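Local coordinates for protein phosphatase (Thermotoga maritima, PDB 1NF2) that probably acts as a magnesium-dependent phosphatase of the haloacid dehalogenase family, with a separate substrate-binding domain beside its catalytic core, at residues D90-V100 with L160-F168. Residues are numbered along the deposited sequence; the frame is centred on the assembly and turned at random.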
loop_
_atom_site.group_PDB
_atom_site.type_symbol
_atom_site.label_atom_id
_atom_site.label_comp_id
_atom_site.label_asym_id
_atom_site.label_seq_id
_atom_site.Cartn_x
_atom_site.Cartn_y
_atom_site.Cartn_z
ATOM N N ASP A 90 -2.235 -9.154 22.906
ATOM C CA ASP A 90 -3.525 -8.857 23.519
ATOM C C ASP A 90 -4.681 -9.063 22.549
ATOM O O ASP A 90 -5.734 -9.586 22.924
ATOM C CB ASP A 90 -3.578 -7.412 24.012
ATOM C CG ASP A 90 -2.841 -7.213 25.312
ATOM O OD1 ASP A 90 -2.955 -6.110 25.887
ATOM O OD2 ASP A 90 -2.147 -8.153 25.755
ATOM N N ILE A 91 -4.488 -8.635 21.303
ATOM C CA ILE A 91 -5.524 -8.762 20.288
ATOM C C ILE A 91 -5.791 -10.217 19.943
ATOM O O ILE A 91 -6.944 -10.622 19.820
ATOM C CB ILE A 91 -5.141 -7.988 19.000
ATOM C CG1 ILE A 91 -5.127 -6.480 19.292
ATOM C CG2 ILE A 91 -6.120 -8.313 17.876
ATOM C CD1 ILE A 91 -4.677 -5.620 18.114
ATOM N N ILE A 92 -4.729 -11.002 19.793
ATOM C CA ILE A 92 -4.865 -12.420 19.462
ATOM C C ILE A 92 -5.516 -13.218 20.591
ATOM O O ILE A 92 -6.394 -14.047 20.342
ATOM C CB ILE A 92 -3.487 -13.056 19.105
ATOM C CG1 ILE A 92 -3.224 -12.921 17.602
ATOM C CG2 ILE A 92 -3.461 -14.530 19.481
ATOM C CD1 ILE A 92 -3.207 -11.505 17.098
ATOM N N GLU A 93 -5.089 -12.977 21.828
ATOM C CA GLU A 93 -5.666 -13.686 22.966
ATOM C C GLU A 93 -7.133 -13.297 23.148
ATOM O O GLU A 93 -7.942 -14.088 23.626
ATOM C CB GLU A 93 -4.864 -13.395 24.235
ATOM C CG GLU A 93 -3.519 -14.111 24.249
ATOM C CD GLU A 93 -2.698 -13.829 25.494
ATOM O OE1 GLU A 93 -1.611 -14.435 25.630
ATOM O OE2 GLU A 93 -3.134 -13.004 26.332
ATOM N N TYR A 94 -7.475 -12.087 22.731
ATOM C CA TYR A 94 -8.842 -11.599 22.832
ATOM C C TYR A 94 -9.718 -12.210 21.732
ATOM O O TYR A 94 -10.863 -12.608 21.965
ATOM C CB TYR A 94 -8.843 -10.080 22.679
ATOM C CG TYR A 94 -10.180 -9.410 22.909
ATOM C CD1 TYR A 94 -10.516 -8.891 24.162
ATOM C CD2 TYR A 94 -11.090 -9.255 21.868
ATOM C CE1 TYR A 94 -11.727 -8.226 24.368
ATOM C CE2 TYR A 94 -12.299 -8.596 22.061
ATOM C CZ TYR A 94 -12.612 -8.083 23.312
ATOM O OH TYR A 94 -13.805 -7.427 23.495
ATOM N N ILE A 95 -9.150 -12.295 20.534
ATOM C CA ILE A 95 -9.856 -12.790 19.365
ATOM C C ILE A 95 -10.030 -14.305 19.229
ATOM O O ILE A 95 -11.010 -14.767 18.641
ATOM C CB ILE A 95 -9.168 -12.252 18.100
ATOM C CG1 ILE A 95 -10.156 -12.198 16.945
ATOM C CG2 ILE A 95 -7.993 -13.139 17.725
ATOM C CD1 ILE A 95 -9.534 -11.676 15.678
ATOM N N LYS A 96 -9.099 -15.087 19.765
ATOM C CA LYS A 96 -9.192 -16.537 19.641
ATOM C C LYS A 96 -10.429 -17.179 20.278
ATOM O O LYS A 96 -11.084 -18.014 19.654
ATOM C CB LYS A 96 -7.908 -17.198 20.163
ATOM C CG LYS A 96 -6.704 -16.960 19.244
ATOM C CD LYS A 96 -5.390 -17.479 19.833
ATOM C CE LYS A 96 -5.321 -19.001 19.848
ATOM N NZ LYS A 96 -5.323 -19.586 18.473
ATOM N N PRO A 97 -10.771 -16.801 21.521
ATOM C CA PRO A 97 -11.953 -17.412 22.136
ATOM C C PRO A 97 -13.214 -17.162 21.308
ATOM O O PRO A 97 -14.209 -17.873 21.441
ATOM C CB PRO A 97 -12.020 -16.737 23.505
ATOM C CG PRO A 97 -10.581 -16.448 23.808
ATOM C CD PRO A 97 -10.078 -15.923 22.480
ATOM N N LEU A 98 -13.160 -16.148 20.451
ATOM C CA LEU A 98 -14.287 -15.785 19.595
ATOM C C LEU A 98 -14.403 -16.649 18.339
ATOM O O LEU A 98 -15.262 -16.408 17.490
ATOM C CB LEU A 98 -14.170 -14.310 19.199
ATOM C CG LEU A 98 -14.918 -13.273 20.042
ATOM C CD1 LEU A 98 -14.913 -13.678 21.503
ATOM C CD2 LEU A 98 -14.290 -11.908 19.841
ATOM N N ASN A 99 -13.542 -17.656 18.229
ATOM C CA ASN A 99 -13.534 -18.548 17.071
ATOM C C ASN A 99 -13.807 -17.835 15.751
ATOM O O ASN A 99 -14.938 -17.824 15.256
ATOM C CB ASN A 99 -14.540 -19.686 17.253
ATOM C CG ASN A 99 -13.886 -20.955 17.757
ATOM O OD1 ASN A 99 -13.451 -21.032 18.906
ATOM N ND2 ASN A 99 -13.798 -21.958 16.886
ATOM N N VAL A 100 -12.754 -17.243 15.192
ATOM C CA VAL A 100 -12.835 -16.522 13.929
ATOM C C VAL A 100 -11.739 -17.013 12.992
ATOM O O VAL A 100 -10.897 -17.825 13.375
ATOM C CB VAL A 100 -12.640 -15.013 14.140
ATOM C CG1 VAL A 100 -13.729 -14.468 15.046
ATOM C CG2 VAL A 100 -11.270 -14.754 14.744
ATOM N N LEU A 160 -17.831 -8.107 14.547
ATOM C CA LEU A 160 -16.461 -8.218 15.018
ATOM C C LEU A 160 -15.785 -6.855 14.954
ATOM O O LEU A 160 -15.066 -6.464 15.871
ATOM C CB LEU A 160 -15.696 -9.232 14.176
ATOM C CG LEU A 160 -16.184 -10.669 14.340
ATOM C CD1 LEU A 160 -15.360 -11.595 13.463
ATOM C CD2 LEU A 160 -16.070 -11.079 15.804
ATOM N N LYS A 161 -16.035 -6.130 13.870
ATOM C CA LYS A 161 -15.473 -4.798 13.682
ATOM C C LYS A 161 -15.839 -3.939 14.891
ATOM O O LYS A 161 -14.986 -3.300 15.504
ATOM C CB LYS A 161 -16.054 -4.181 12.410
ATOM C CG LYS A 161 -15.307 -2.980 11.874
ATOM C CD LYS A 161 -15.656 -1.698 12.591
ATOM C CE LYS A 161 -14.911 -0.528 11.960
ATOM N NZ LYS A 161 -15.344 0.787 12.506
ATOM N N GLU A 162 -17.123 -3.949 15.224
ATOM C CA GLU A 162 -17.662 -3.179 16.340
ATOM C C GLU A 162 -16.932 -3.404 17.668
ATOM O O GLU A 162 -16.469 -2.455 18.298
ATOM C CB GLU A 162 -19.146 -3.512 16.513
ATOM C CG GLU A 162 -19.871 -2.654 17.532
ATOM C CD GLU A 162 -21.288 -3.138 17.799
ATOM O OE1 GLU A 162 -21.449 -4.225 18.406
ATOM O OE2 GLU A 162 -22.237 -2.428 17.399
ATOM N N ILE A 163 -16.824 -4.656 18.092
ATOM C CA ILE A 163 -16.170 -4.946 19.360
ATOM C C ILE A 163 -14.650 -4.750 19.363
ATOM O O ILE A 163 -14.078 -4.356 20.379
ATOM C CB ILE A 163 -16.497 -6.383 19.851
ATOM C CG1 ILE A 163 -15.322 -7.313 19.579
ATOM C CG2 ILE A 163 -17.744 -6.900 19.152
ATOM C CD1 ILE A 163 -15.329 -8.553 20.430
ATOM N N LEU A 164 -13.991 -5.028 18.240
ATOM C CA LEU A 164 -12.545 -4.863 18.183
ATOM C C LEU A 164 -12.160 -3.391 18.135
ATOM O O LEU A 164 -11.120 -2.998 18.665
ATOM C CB LEU A 164 -11.957 -5.625 16.987
ATOM C CG LEU A 164 -11.943 -7.143 17.205
ATOM C CD1 LEU A 164 -11.509 -7.864 15.947
ATOM C CD2 LEU A 164 -11.010 -7.469 18.364
ATOM N N SER A 165 -13.006 -2.572 17.524
ATOM C CA SER A 165 -12.731 -1.143 17.450
ATOM C C SER A 165 -12.892 -0.521 18.842
ATOM O O SER A 165 -12.012 0.194 19.317
ATOM C CB SER A 165 -13.686 -0.469 16.463
ATOM O OG SER A 165 -13.393 0.915 16.348
ATOM N N GLU A 166 -14.022 -0.800 19.489
ATOM C CA GLU A 166 -14.297 -0.282 20.831
ATOM C C GLU A 166 -13.189 -0.662 21.802
ATOM O O GLU A 166 -12.770 0.139 22.632
ATOM C CB GLU A 166 -15.613 -0.855 21.359
ATOM C CG GLU A 166 -16.849 -0.352 20.656
ATOM C CD GLU A 166 -17.141 1.098 20.969
ATOM O OE1 GLU A 166 -16.335 1.970 20.583
ATOM O OE2 GLU A 166 -18.178 1.366 21.609
ATOM N N ARG A 167 -12.717 -1.897 21.680
ATOM C CA ARG A 167 -11.685 -2.422 22.561
ATOM C C ARG A 167 -10.251 -2.008 22.240
ATOM O O ARG A 167 -9.446 -1.816 23.152
ATOM C CB ARG A 167 -11.773 -3.950 22.586
ATOM C CG ARG A 167 -10.717 -4.632 23.442
ATOM C CD ARG A 167 -10.876 -4.312 24.931
ATOM N NE ARG A 167 -9.867 -5.016 25.717
ATOM C CZ ARG A 167 -8.568 -4.726 25.702
ATOM N NH1 ARG A 167 -8.114 -3.727 24.948
ATOM N NH2 ARG A 167 -7.713 -5.461 26.408
ATOM N N PHE A 168 -9.925 -1.863 20.960
ATOM C CA PHE A 168 -8.558 -1.518 20.585
ATOM C C PHE A 168 -8.340 -0.234 19.789
ATOM O O PHE A 168 -7.220 0.063 19.384
ATOM C CB PHE A 168 -7.948 -2.692 19.835
ATOM C CG PHE A 168 -7.872 -3.947 20.650
ATOM C CD1 PHE A 168 -7.034 -4.019 21.756
ATOM C CD2 PHE A 168 -8.609 -5.071 20.293
ATOM C CE1 PHE A 168 -6.927 -5.203 22.493
ATOM C CE2 PHE A 168 -8.506 -6.254 21.023
ATOM C CZ PHE A 168 -7.662 -6.320 22.123
#
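Tyr94 from helix 85-95 enters a knobs-into-holes arrangement with helix 154-168, its side chain sitting among Ile163, Leu164, Arg167 and Phe168. The two helices run roughly antiparallel, at 142°, and their segment axes come no nearer than 11.9 Å. The buried part centres on Phe168. CG1 of Ile91 stands 3.6 Å from the centroid of the Phe168 ring, almost exactly on its normal, in a CH-pi contact, while CG of Arg167 lies over the opposite face, clamping the ring between two aliphatic groups. The edge of Phe168 is directed at the face of Tyr94 in a T-shaped stack, centroids 5.4 Å apart and planes at 78°. With CG anti to the backbone N (chi1 -174°), the phenol of Tyr94 extends across to the other helix, where CD1 of Ile163 meets its rim 3.4 Å from CE2. CG of Arg167 lies over the Tyr94 face, 3.8 Å from CE1. Further along, CD2 of Leu98 and CD1 of Ile163 meet end to end at 3.6 Å, as CG1 of Val100 and CD1 of Leu160 do at 3.7 Å. An alanine in place of Tyr94 would probably leave the edge of Phe168 without its aromatic partner and open a gap beside Ile163 and Leu164. Beneath, Ile91 rests on Leu148, and Ile95 and Leu164 on Leu150, so both helices pack through strand 147-151 on one face of the six-stranded mixed sheet, in an alpha/beta domain separate from the magnesium-bearing core and consistent with the family's cap, or substrate-binding, domain. The outer side is looser and more polar: Asp90 and Arg167 are exposed, and OD1 of Asp90 remains 4.8 Å from NH2 of Arg167. No hydrogen bond or salt bridge joins the segments; their association rests on apolar, CH-pi and aromatic packing.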